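Local structure of nudix hydrolase DR_0079 (Deinococcus radiodurans, 2O5F) at residues R35-F40 / C117-R122; L48-R53 / E138-E143; V66-A71 / R87-V92. The protein hydrolyses nucleoside di- and triphosphates to monophosphates using magnesium, with a marked preference for CDP and CTP. All blocks are in the same frame, centred on the assembly; numbering follows the deposited sequence.

Overall arrangement
Contact 1 joins the two parallel strands at the middle of the mixed sheet, and contact 3 holds the next strand of that sheet against the Nudix-box helix; their centres are about 9 Å apart. Ala39 N lies 2.8 Å from Val68 O, a probable hydrogen bond tying one to the other. Contact 2, a two-stranded sheet centred about 14 Å from both, packs on contact 1 where Phe40 CD1 lies 3.9 Å from Leu48 CD1. The inferred magnesium ligands relate all three: Glu89 belongs to contact 3, and, side chain to side chain, Val37 in contact 1 is about 4 Å from Glu85 and Trp49 in contact 2 about 8 Å from Glu89.

Contact 1: R35-F40 / C117-R122; sequences RVVNAF and CVYELR
The ring of Tyr119 receives Val37 at its edge: Val37 CG1 lies near the ring plane and meets the rim at Tyr119 CE2, 4.0 Å away. Beyond the strand pair, Phe82 stacks on this ring and Trp99 meets it with its plane steeply turned. Tyr119 CG stands beside the backbone N, anti to the carbonyl carbon (chi1 -59°), which leans the ring back along its strand toward the level of Val37. On the opposite face of the sheet the Phe40 ring takes Val118 CG1 obliquely, with Phe40 CD2 4.3 Å from that methyl. Ala39, paired with Tyr119, is small, and its CB is met by Tyr119 CB at 3.9 Å and by Phe82 of helix 78-90.

Beneath the side chains runs a parallel ladder, in which each strand lends both N-H and C=O groups in turn. Asn38 N donates to Cys117 O at 3.2 Å, and Tyr119 N answers to Asn38 O at 2.9 Å. Phe40 N then reaches Tyr119 O, and Leu121 N closes the series on Phe40 O at 2.8 Å, a nearly straight bond of 173° at the hydrogen. Asn38 O also receives the CA-H of Val118, with Val118 CA 3.1 Å away, so one carbonyl gathers two donors.

Glu120 is buried, and its carboxylate is probably stabilised by Arg42 and Arg100 at OE1 and by Tyr167 OH at OE2. These parallel strands form the middle of a four-stranded mixed sheet, flanked by strand 68-71 beside 35-40 and by strand 98-105 beside 117-122. Helix 78-90 covers the face of Val37, Ala39 and Tyr119, while helix 159-166 covers that of Asn38, Phe40 and Val118, giving the alpha/beta/alpha sandwich of the Nudix fold.

Contact 2: L48-R53 / E138-E143; sequences LWIPRR and EWLTPE
Trp49 and Trp139 face each other as a non-hydrogen-bonded pair in a small antiparallel sheet, strands 48-52 and 136-140, beside the mixed sheet of this Nudix domain. Their indoles meet edge-to-face, the five-membered rings tilted by 65°. Trp49 CB sits almost squarely over the six-membered ring of Trp139, 3.8 Å from its centroid, in a CH-pi contact. From there Trp49 CG runs anti to its backbone N (chi1 -169°), and the indole edge that follows comes over the five-membered ring, with Trp49 CD1 3.6 Å from Trp139 NE1. A wide flat side chain thus suits the place of Trp139, since it roofs both the root and the edge of its neighbour. An alanine here would probably leave Trp49 without the face it rests on and Thr126 OG1 without its indole N-H partner.

On either side of this pair the backbones bond twice. Leu48 N reaches Leu140 O at 2.8 Å and Leu140 N returns to Leu48 O; Ile50 N meets Glu138 O at 2.9 Å, while Glu138 N approaches Ile50 O from above its carbonyl plane. Leu48, Ile50, Glu138 and Leu140 start out on the other face, where Ile50 CB lies 4.2 Å from Leu140 CD1. A water donates to Ile50 O and Glu138 OE2. Glu138 OE2 is paired with Arg148 and has only a long salt bridge, 3.9 Å, to Arg52 NH1. Thr141 caps helix 142-151, whose Leu145 packs on Ile50, while Trp49 touches Leu90 of helix 78-90 and bonds through its backbone to Leu41 of strand 35-42.

Contact 3: V66-A71 / R87-V92; sequences VSVGGA and REELNV
Val68 faces Glu89 and Leu90 from the strand, one methyl for each, and its side chain crosses both obliquely. CG1, anti to the backbone N (chi1 -167°), points to the carboxylate, 3.3 Å from Glu89 OE1. CG2 turns to the leucine and lies 3.3 Å from Leu90 CD1, tighter than usual for two methyl carbons. The branched valine suits a place beside both side chains: CG2 packs on the leucine, while CG1 only touches the carboxylate oxygen in van der Waals contact. Leu90 also reaches past it to the backbone, with CD2 3.6 Å from Ser67 O.

Glu89 sends its chain, extended beyond CG, from the helix toward the strand. There Gly69 N donates to OE1 at 3.0 Å, with an angle of 156° at the hydrogen, and OE1 accepts on its syn lone pair, the side of OE2. Gly69 suits its place: a CB would point away from the helix and run into Val66 CG2, only 2.8 Å off. Just before it, Ser67 and Val68 both face Ala39 in a classic beta bulge, and Ser67 OG is held by Trp49 O and Leu41 N.

The contact joins Gly69, the first residue of the Nudix box, and the two residues before it to the end of the box helix. Glu89, an inferred magnesium ligand, has its carboxylate oriented by the Gly69 N-H, and Arg53 NH2 is a long, weak partner of OE1. Glu89 OE2 lies close to Glu85 OE2 and 3.1 Å from Gly69 O. This cluster of oxygens from Glu85, Glu89 and Gly69 is consistent with a site that takes up magnesium.

Contact 1: R35-F40 / C117-R122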
loop_
_atom_site.group_PDB
_atom_site.type_symbol
_atom_site.label_atom_id
_atom_site.label_comp_id
_atom_site.label_asym_id
_atom_site.label_seq_id
_atom_site.Cartn_x
_atom_site.Cartn_y
_atom_site.Cartn_z
ATOM N N ARG A 35 -7.233 4.865 -8.269
ATOM C CA ARG A 35 -6.960 3.589 -7.612
ATOM C C ARG A 35 -5.496 3.409 -7.200
ATOM O O ARG A 35 -4.575 3.812 -7.914
ATOM C CB ARG A 35 -7.380 2.434 -8.542
ATOM C CG ARG A 35 -8.752 2.654 -9.177
ATOM C CD ARG A 35 -9.450 1.388 -9.689
ATOM N NE ARG A 35 -8.956 0.911 -10.969
ATOM C CZ ARG A 35 -9.674 0.206 -11.845
ATOM N NH1 ARG A 35 -10.942 -0.121 -11.600
ATOM N NH2 ARG A 35 -9.116 -0.170 -12.982
ATOM N N VAL A 36 -5.295 2.818 -6.028
ATOM C CA VAL A 36 -3.958 2.532 -5.522
ATOM C C VAL A 36 -3.950 1.103 -4.988
ATOM O O VAL A 36 -5.003 0.489 -4.821
ATOM C CB VAL A 36 -3.553 3.486 -4.364
ATOM C CG1 VAL A 36 -3.545 4.932 -4.856
ATOM C CG2 VAL A 36 -4.510 3.325 -3.183
ATOM N N VAL A 37 -2.762 0.572 -4.742
ATOM C CA VAL A 37 -2.637 -0.765 -4.176
ATOM C C VAL A 37 -1.772 -0.608 -2.932
ATOM O O VAL A 37 -0.911 0.273 -2.865
ATOM C CB VAL A 37 -1.959 -1.771 -5.154
ATOM C CG1 VAL A 37 -2.963 -2.266 -6.189
ATOM C CG2 VAL A 37 -0.773 -1.111 -5.851
ATOM N N ASN A 38 -2.027 -1.451 -1.942
ATOM C CA ASN A 38 -1.279 -1.428 -0.700
ATOM C C ASN A 38 -1.112 -2.881 -0.291
ATOM O O ASN A 38 -1.989 -3.706 -0.551
ATOM C CB ASN A 38 -2.039 -0.657 0.385
ATOM C CG ASN A 38 -1.939 0.854 0.213
ATOM O OD1 ASN A 38 -0.850 1.416 0.218
ATOM N ND2 ASN A 38 -3.079 1.513 0.060
ATOM N N ALA A 39 0.020 -3.202 0.315
ATOM C CA ALA A 39 0.247 -4.571 0.755
ATOM C C ALA A 39 1.104 -4.590 1.998
ATOM O O ALA A 39 1.883 -3.672 2.252
ATOM C CB ALA A 39 0.912 -5.387 -0.350
ATOM N N PHE A 40 0.921 -5.648 2.776
ATOM C CA PHE A 40 1.660 -5.858 3.995
ATOM C C PHE A 40 2.390 -7.180 3.863
ATOM O O PHE A 40 1.825 -8.163 3.384
ATOM C CB PHE A 40 0.713 -5.932 5.194
ATOM C CG PHE A 40 0.138 -4.611 5.596
ATOM C CD1 PHE A 40 0.941 -3.642 6.182
ATOM C CD2 PHE A 40 -1.211 -4.335 5.398
ATOM C CE1 PHE A 40 0.408 -2.406 6.570
ATOM C CE2 PHE A 40 -1.754 -3.099 5.781
ATOM C CZ PHE A 40 -0.937 -2.136 6.368
ATOM N N CYS A 117 -7.048 -2.080 -3.328
ATOM C CA CYS A 117 -7.059 -3.481 -3.005
ATOM C C CYS A 117 -5.839 -3.577 -2.104
ATOM O O CYS A 117 -4.777 -3.019 -2.418
ATOM C CB CYS A 117 -6.862 -4.360 -4.234
ATOM S SG CYS A 117 -7.010 -6.112 -3.833
ATOM N N VAL A 118 -6.011 -4.255 -0.976
ATOM C CA VAL A 118 -4.940 -4.451 -0.011
ATOM C C VAL A 118 -4.600 -5.935 -0.072
ATOM O O VAL A 118 -5.491 -6.785 -0.064
ATOM C CB VAL A 118 -5.394 -4.087 1.423
ATOM C CG1 VAL A 118 -4.198 -4.083 2.372
ATOM C CG2 VAL A 118 -6.079 -2.729 1.423
ATOM N N TYR A 119 -3.312 -6.235 -0.155
ATOM C CA TYR A 119 -2.840 -7.612 -0.242
ATOM C C TYR A 119 -1.981 -7.969 0.951
ATOM O O TYR A 119 -1.493 -7.094 1.663
ATOM C CB TYR A 119 -1.983 -7.782 -1.493
ATOM C CG TYR A 119 -2.690 -7.465 -2.776
ATOM C CD1 TYR A 119 -3.499 -8.417 -3.402
ATOM C CD2 TYR A 119 -2.556 -6.210 -3.374
ATOM C CE1 TYR A 119 -4.149 -8.127 -4.592
ATOM C CE2 TYR A 119 -3.205 -5.914 -4.564
ATOM C CZ TYR A 119 -3.996 -6.874 -5.166
ATOM O OH TYR A 119 -4.632 -6.581 -6.353
ATOM N N GLU A 120 -1.796 -9.264 1.167
ATOM C CA GLU A 120 -0.925 -9.715 2.238
ATOM C C GLU A 120 0.087 -10.661 1.598
ATOM O O GLU A 120 -0.289 -11.623 0.929
ATOM C CB GLU A 120 -1.705 -10.444 3.335
ATOM C CG GLU A 120 -0.805 -10.950 4.454
ATOM C CD GLU A 120 -1.568 -11.620 5.577
ATOM O OE1 GLU A 120 -2.127 -12.716 5.345
ATOM O OE2 GLU A 120 -1.617 -11.041 6.686
ATOM N N LEU A 121 1.367 -10.356 1.782
ATOM C CA LEU A 121 2.458 -11.162 1.247
ATOM C C LEU A 121 3.027 -11.929 2.440
ATOM O O LEU A 121 3.193 -11.360 3.519
ATOM C CB LEU A 121 3.535 -10.246 0.649
ATOM C CG LEU A 121 4.455 -10.757 -0.466
ATOM C CD1 LEU A 121 3.631 -10.965 -1.732
ATOM C CD2 LEU A 121 5.568 -9.735 -0.737
ATOM N N ARG A 122 3.311 -13.217 2.259
ATOM C CA ARG A 122 3.859 -14.027 3.347
ATOM C C ARG A 122 5.337 -14.357 3.139
ATOM O O ARG A 122 5.714 -14.938 2.120
ATOM C CB ARG A 122 3.072 -15.340 3.490
ATOM C CG ARG A 122 1.572 -15.189 3.713
ATOM C CD ARG A 122 1.275 -14.220 4.848
ATOM N NE ARG A 122 2.032 -14.545 6.051
ATOM C CZ ARG A 122 1.763 -15.569 6.853
ATOM N NH1 ARG A 122 0.741 -16.373 6.584
ATOM N NH2 ARG A 122 2.521 -15.793 7.915
#

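Contact 2: L48-R53 / E138-E143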
loop_
_atom_site.group_PDB
_atom_site.type_symbol
_atom_site.label_atom_id
_atom_site.label_comp_id
_atom_site.label_asym_id
_atom_site.label_seq_id
_atom_site.Cartn_x
_atom_site.Cartn_y
_atom_site.Cartn_z
ATOM N N LEU A 48 4.576 -7.305 10.823
ATOM C CA LEU A 48 4.507 -6.742 9.482
ATOM C C LEU A 48 5.818 -5.995 9.221
ATOM O O LEU A 48 6.333 -5.324 10.115
ATOM C CB LEU A 48 3.326 -5.767 9.389
ATOM C CG LEU A 48 1.952 -6.260 9.864
ATOM C CD1 LEU A 48 0.950 -5.111 9.775
ATOM C CD2 LEU A 48 1.479 -7.441 9.012
ATOM N N TRP A 49 6.378 -6.112 8.020
ATOM C CA TRP A 49 7.623 -5.397 7.749
ATOM C C TRP A 49 7.235 -3.984 7.350
ATOM O O TRP A 49 6.664 -3.756 6.282
ATOM C CB TRP A 49 8.425 -6.048 6.628
ATOM C CG TRP A 49 9.823 -5.488 6.519
ATOM C CD1 TRP A 49 10.881 -5.750 7.342
ATOM C CD2 TRP A 49 10.297 -4.542 5.547
ATOM N NE1 TRP A 49 11.988 -5.025 6.942
ATOM C CE2 TRP A 49 11.652 -4.273 5.846
ATOM C CE3 TRP A 49 9.703 -3.893 4.454
ATOM C CZ2 TRP A 49 12.426 -3.383 5.096
ATOM C CZ3 TRP A 49 10.479 -3.004 3.699
ATOM C CH2 TRP A 49 11.825 -2.761 4.031
ATOM N N ILE A 50 7.559 -3.034 8.215
ATOM C CA ILE A 50 7.188 -1.646 7.979
ATOM C C ILE A 50 8.378 -0.786 7.593
ATOM O O ILE A 50 9.279 -0.552 8.406
ATOM C CB ILE A 50 6.516 -1.057 9.244
ATOM C CG1 ILE A 50 5.286 -1.903 9.617
ATOM C CG2 ILE A 50 6.104 0.384 8.989
ATOM C CD1 ILE A 50 4.230 -1.979 8.507
ATOM N N PRO A 51 8.396 -0.299 6.344
ATOM C CA PRO A 51 9.523 0.532 5.930
ATOM C C PRO A 51 9.350 1.976 6.365
ATOM O O PRO A 51 8.288 2.376 6.839
ATOM C CB PRO A 51 9.517 0.392 4.417
ATOM C CG PRO A 51 8.061 0.272 4.091
ATOM C CD PRO A 51 7.529 -0.639 5.198
ATOM N N ARG A 52 10.419 2.739 6.195
ATOM C CA ARG A 52 10.433 4.150 6.522
ATOM C C ARG A 52 10.586 4.837 5.173
ATOM O O ARG A 52 11.634 4.730 4.531
ATOM C CB ARG A 52 11.618 4.462 7.429
ATOM C CG ARG A 52 11.400 5.665 8.304
ATOM C CD ARG A 52 12.555 5.848 9.265
ATOM N NE ARG A 52 12.071 6.279 10.570
ATOM C CZ ARG A 52 11.286 5.544 11.347
ATOM N NH1 ARG A 52 10.901 4.337 10.954
ATOM N NH2 ARG A 52 10.880 6.021 12.514
ATOM N N ARG A 53 9.508 5.493 4.746
ATOM C CA ARG A 53 9.418 6.213 3.475
ATOM C C ARG A 53 8.810 7.597 3.710
ATOM O O ARG A 53 7.732 7.864 3.131
ATOM C CB ARG A 53 8.508 5.460 2.505
ATOM C CG ARG A 53 8.961 4.064 2.152
ATOM C CD ARG A 53 7.850 3.304 1.452
ATOM N NE ARG A 53 8.320 2.023 0.932
ATOM C CZ ARG A 53 7.523 1.038 0.533
ATOM N NH1 ARG A 53 6.208 1.181 0.596
ATOM N NH2 ARG A 53 8.044 -0.090 0.072
ATOM N N GLU A 138 11.539 -2.340 9.589
ATOM C CA GLU A 138 11.577 -3.207 10.747
ATOM C C GLU A 138 10.319 -4.045 10.890
ATOM O O GLU A 138 9.232 -3.659 10.451
ATOM C CB GLU A 138 11.846 -2.388 12.021
ATOM C CG GLU A 138 10.852 -1.286 12.336
ATOM C CD GLU A 138 11.435 -0.179 13.241
ATOM O OE1 GLU A 138 11.994 -0.480 14.325
ATOM O OE2 GLU A 138 11.317 1.010 12.867
ATOM N N TRP A 139 10.486 -5.228 11.469
ATOM C CA TRP A 139 9.351 -6.108 11.691
ATOM C C TRP A 139 8.689 -5.600 12.964
ATOM O O TRP A 139 9.327 -5.487 14.012
ATOM C CB TRP A 139 9.815 -7.554 11.857
ATOM C CG TRP A 139 10.325 -8.158 10.574
ATOM C CD1 TRP A 139 11.615 -8.270 10.181
ATOM C CD2 TRP A 139 9.528 -8.734 9.527
ATOM N NE1 TRP A 139 11.683 -8.889 8.946
ATOM C CE2 TRP A 139 10.414 -9.184 8.527
ATOM C CE3 TRP A 139 8.149 -8.912 9.344
ATOM C CZ2 TRP A 139 9.969 -9.810 7.356
ATOM C CZ3 TRP A 139 7.702 -9.532 8.177
ATOM C CH2 TRP A 139 8.615 -9.975 7.200
ATOM N N LEU A 140 7.414 -5.275 12.862
ATOM C CA LEU A 140 6.693 -4.748 14.000
ATOM C C LEU A 140 5.331 -5.381 14.121
ATOM O O LEU A 140 4.692 -5.719 13.122
ATOM C CB LEU A 140 6.499 -3.238 13.859
ATOM C CG LEU A 140 7.703 -2.304 13.762
ATOM C CD1 LEU A 140 7.196 -0.914 13.412
ATOM C CD2 LEU A 140 8.486 -2.287 15.074
ATOM N N THR A 141 4.889 -5.539 15.356
ATOM C CA THR A 141 3.573 -6.085 15.602
ATOM C C THR A 141 2.608 -4.937 15.332
ATOM O O THR A 141 2.963 -3.771 15.488
ATOM C CB THR A 141 3.424 -6.526 17.054
ATOM O OG1 THR A 141 3.509 -5.377 17.910
ATOM C CG2 THR A 141 4.526 -7.501 17.414
ATOM N N PRO A 142 1.381 -5.250 14.905
ATOM C CA PRO A 142 0.405 -4.190 14.635
ATOM C C PRO A 142 0.184 -3.307 15.861
ATOM O O PRO A 142 -0.035 -2.104 15.737
ATOM C CB PRO A 142 -0.843 -4.966 14.257
ATOM C CG PRO A 142 -0.260 -6.158 13.531
ATOM C CD PRO A 142 0.888 -6.555 14.433
ATOM N N GLU A 143 0.244 -3.916 17.045
ATOM C CA GLU A 143 0.053 -3.189 18.303
ATOM C C GLU A 143 1.104 -2.098 18.503
ATOM O O GLU A 143 0.780 -0.949 18.831
ATOM C CB GLU A 143 0.124 -4.160 19.484
ATOM C CG GLU A 143 -0.073 -3.490 20.835
ATOM C CD GLU A 143 0.240 -4.412 21.998
ATOM O OE1 GLU A 143 1.436 -4.678 22.248
ATOM O OE2 GLU A 143 -0.714 -4.880 22.655
HETATM O O HOH W 1 10.753 1.347 10.069
#

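Contact 3: V66-A71 / R87-V92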
loop_
_atom_site.group_PDB
_atom_site.type_symbol
_atom_site.label_atom_id
_atom_site.label_comp_id
_atom_site.label_asym_id
_atom_site.label_seq_id
_atom_site.Cartn_x
_atom_site.Cartn_y
_atom_site.Cartn_z
ATOM N N VAL A 66 3.152 1.440 4.432
ATOM C CA VAL A 66 2.815 0.044 4.167
ATOM C C VAL A 66 4.068 -0.583 3.558
ATOM O O VAL A 66 4.951 0.124 3.054
ATOM C CB VAL A 66 1.651 -0.100 3.134
ATOM C CG1 VAL A 66 0.339 0.376 3.736
ATOM C CG2 VAL A 66 1.975 0.709 1.874
ATOM N N SER A 67 4.141 -1.911 3.588
ATOM C CA SER A 67 5.286 -2.628 3.028
ATOM C C SER A 67 5.484 -2.304 1.547
ATOM O O SER A 67 6.608 -2.063 1.097
ATOM C CB SER A 67 5.085 -4.138 3.177
ATOM O OG SER A 67 4.797 -4.490 4.532
ATOM N N VAL A 68 4.383 -2.317 0.799
ATOM C CA VAL A 68 4.397 -2.043 -0.644
ATOM C C VAL A 68 3.168 -1.204 -0.975
ATOM O O VAL A 68 2.058 -1.553 -0.589
ATOM C CB VAL A 68 4.269 -3.338 -1.484
ATOM C CG1 VAL A 68 4.600 -3.039 -2.936
ATOM C CG2 VAL A 68 5.155 -4.425 -0.926
ATOM N N GLY A 69 3.353 -0.106 -1.699
ATOM C CA GLY A 69 2.200 0.706 -2.040
ATOM C C GLY A 69 2.436 1.679 -3.173
ATOM O O GLY A 69 3.533 2.210 -3.324
ATOM N N GLY A 70 1.403 1.918 -3.974
ATOM C CA GLY A 70 1.545 2.853 -5.074
ATOM C C GLY A 70 0.292 2.954 -5.913
ATOM O O GLY A 70 -0.605 2.114 -5.818
ATOM N N ALA A 71 0.238 3.984 -6.752
ATOM C CA ALA A 71 -0.908 4.199 -7.616
ATOM C C ALA A 71 -0.942 3.198 -8.763
ATOM O O ALA A 71 0.099 2.773 -9.260
ATOM C CB ALA A 71 -0.880 5.626 -8.168
ATOM N N ARG A 87 8.136 -5.362 -6.906
ATOM C CA ARG A 87 9.476 -5.558 -7.432
ATOM C C ARG A 87 10.314 -4.284 -7.449
ATOM O O ARG A 87 11.516 -4.339 -7.206
ATOM C CB ARG A 87 9.419 -6.189 -8.822
ATOM C CG ARG A 87 8.759 -5.355 -9.879
ATOM C CD ARG A 87 8.357 -6.253 -11.031
ATOM N NE ARG A 87 9.435 -7.159 -11.413
ATOM C CZ ARG A 87 9.254 -8.241 -12.164
ATOM N NH1 ARG A 87 8.037 -8.543 -12.604
ATOM N NH2 ARG A 87 10.285 -9.019 -12.475
ATOM N N GLU A 88 9.698 -3.132 -7.705
ATOM C CA GLU A 88 10.477 -1.899 -7.723
ATOM C C GLU A 88 10.815 -1.345 -6.337
ATOM O O GLU A 88 11.819 -0.660 -6.179
ATOM C CB GLU A 88 9.772 -0.818 -8.544
ATOM C CG GLU A 88 8.498 -0.289 -7.931
ATOM C CD GLU A 88 7.909 0.871 -8.720
ATOM O OE1 GLU A 88 6.826 1.356 -8.335
ATOM O OE2 GLU A 88 8.527 1.301 -9.719
ATOM N N GLU A 89 9.992 -1.639 -5.334
ATOM C CA GLU A 89 10.253 -1.137 -3.990
ATOM C C GLU A 89 10.936 -2.155 -3.075
ATOM O O GLU A 89 11.802 -1.793 -2.279
ATOM C CB GLU A 89 8.951 -0.677 -3.321
ATOM C CG GLU A 89 8.148 0.356 -4.116
ATOM C CD GLU A 89 6.878 0.792 -3.398
ATOM O OE1 GLU A 89 6.098 -0.087 -2.956
ATOM O OE2 GLU A 89 6.647 2.018 -3.290
ATOM N N LEU A 90 10.551 -3.422 -3.184
ATOM C CA LEU A 90 11.119 -4.449 -2.310
ATOM C C LEU A 90 11.946 -5.496 -3.034
ATOM O O LEU A 90 12.499 -6.390 -2.395
ATOM C CB LEU A 90 9.994 -5.163 -1.550
ATOM C CG LEU A 90 9.026 -4.354 -0.676
ATOM C CD1 LEU A 90 8.144 -5.332 0.109
ATOM C CD2 LEU A 90 9.792 -3.461 0.298
ATOM N N ASN A 91 12.042 -5.377 -4.355
ATOM C CA ASN A 91 12.773 -6.344 -5.166
ATOM C C ASN A 91 12.221 -7.732 -4.899
ATOM O O ASN A 91 12.970 -8.702 -4.785
ATOM C CB ASN A 91 14.271 -6.319 -4.851
ATOM C CG ASN A 91 14.954 -5.101 -5.414
ATOM O OD1 ASN A 91 15.470 -4.263 -4.675
ATOM N ND2 ASN A 91 14.951 -4.988 -6.732
ATOM N N VAL A 92 10.903 -7.807 -4.785
ATOM C CA VAL A 92 10.226 -9.067 -4.530
ATOM C C VAL A 92 9.347 -9.469 -5.708
ATOM O O VAL A 92 8.658 -8.639 -6.299
ATOM C CB VAL A 92 9.338 -8.977 -3.268
ATOM C CG1 VAL A 92 8.523 -10.246 -3.110
ATOM C CG2 VAL A 92 10.214 -8.761 -2.032
#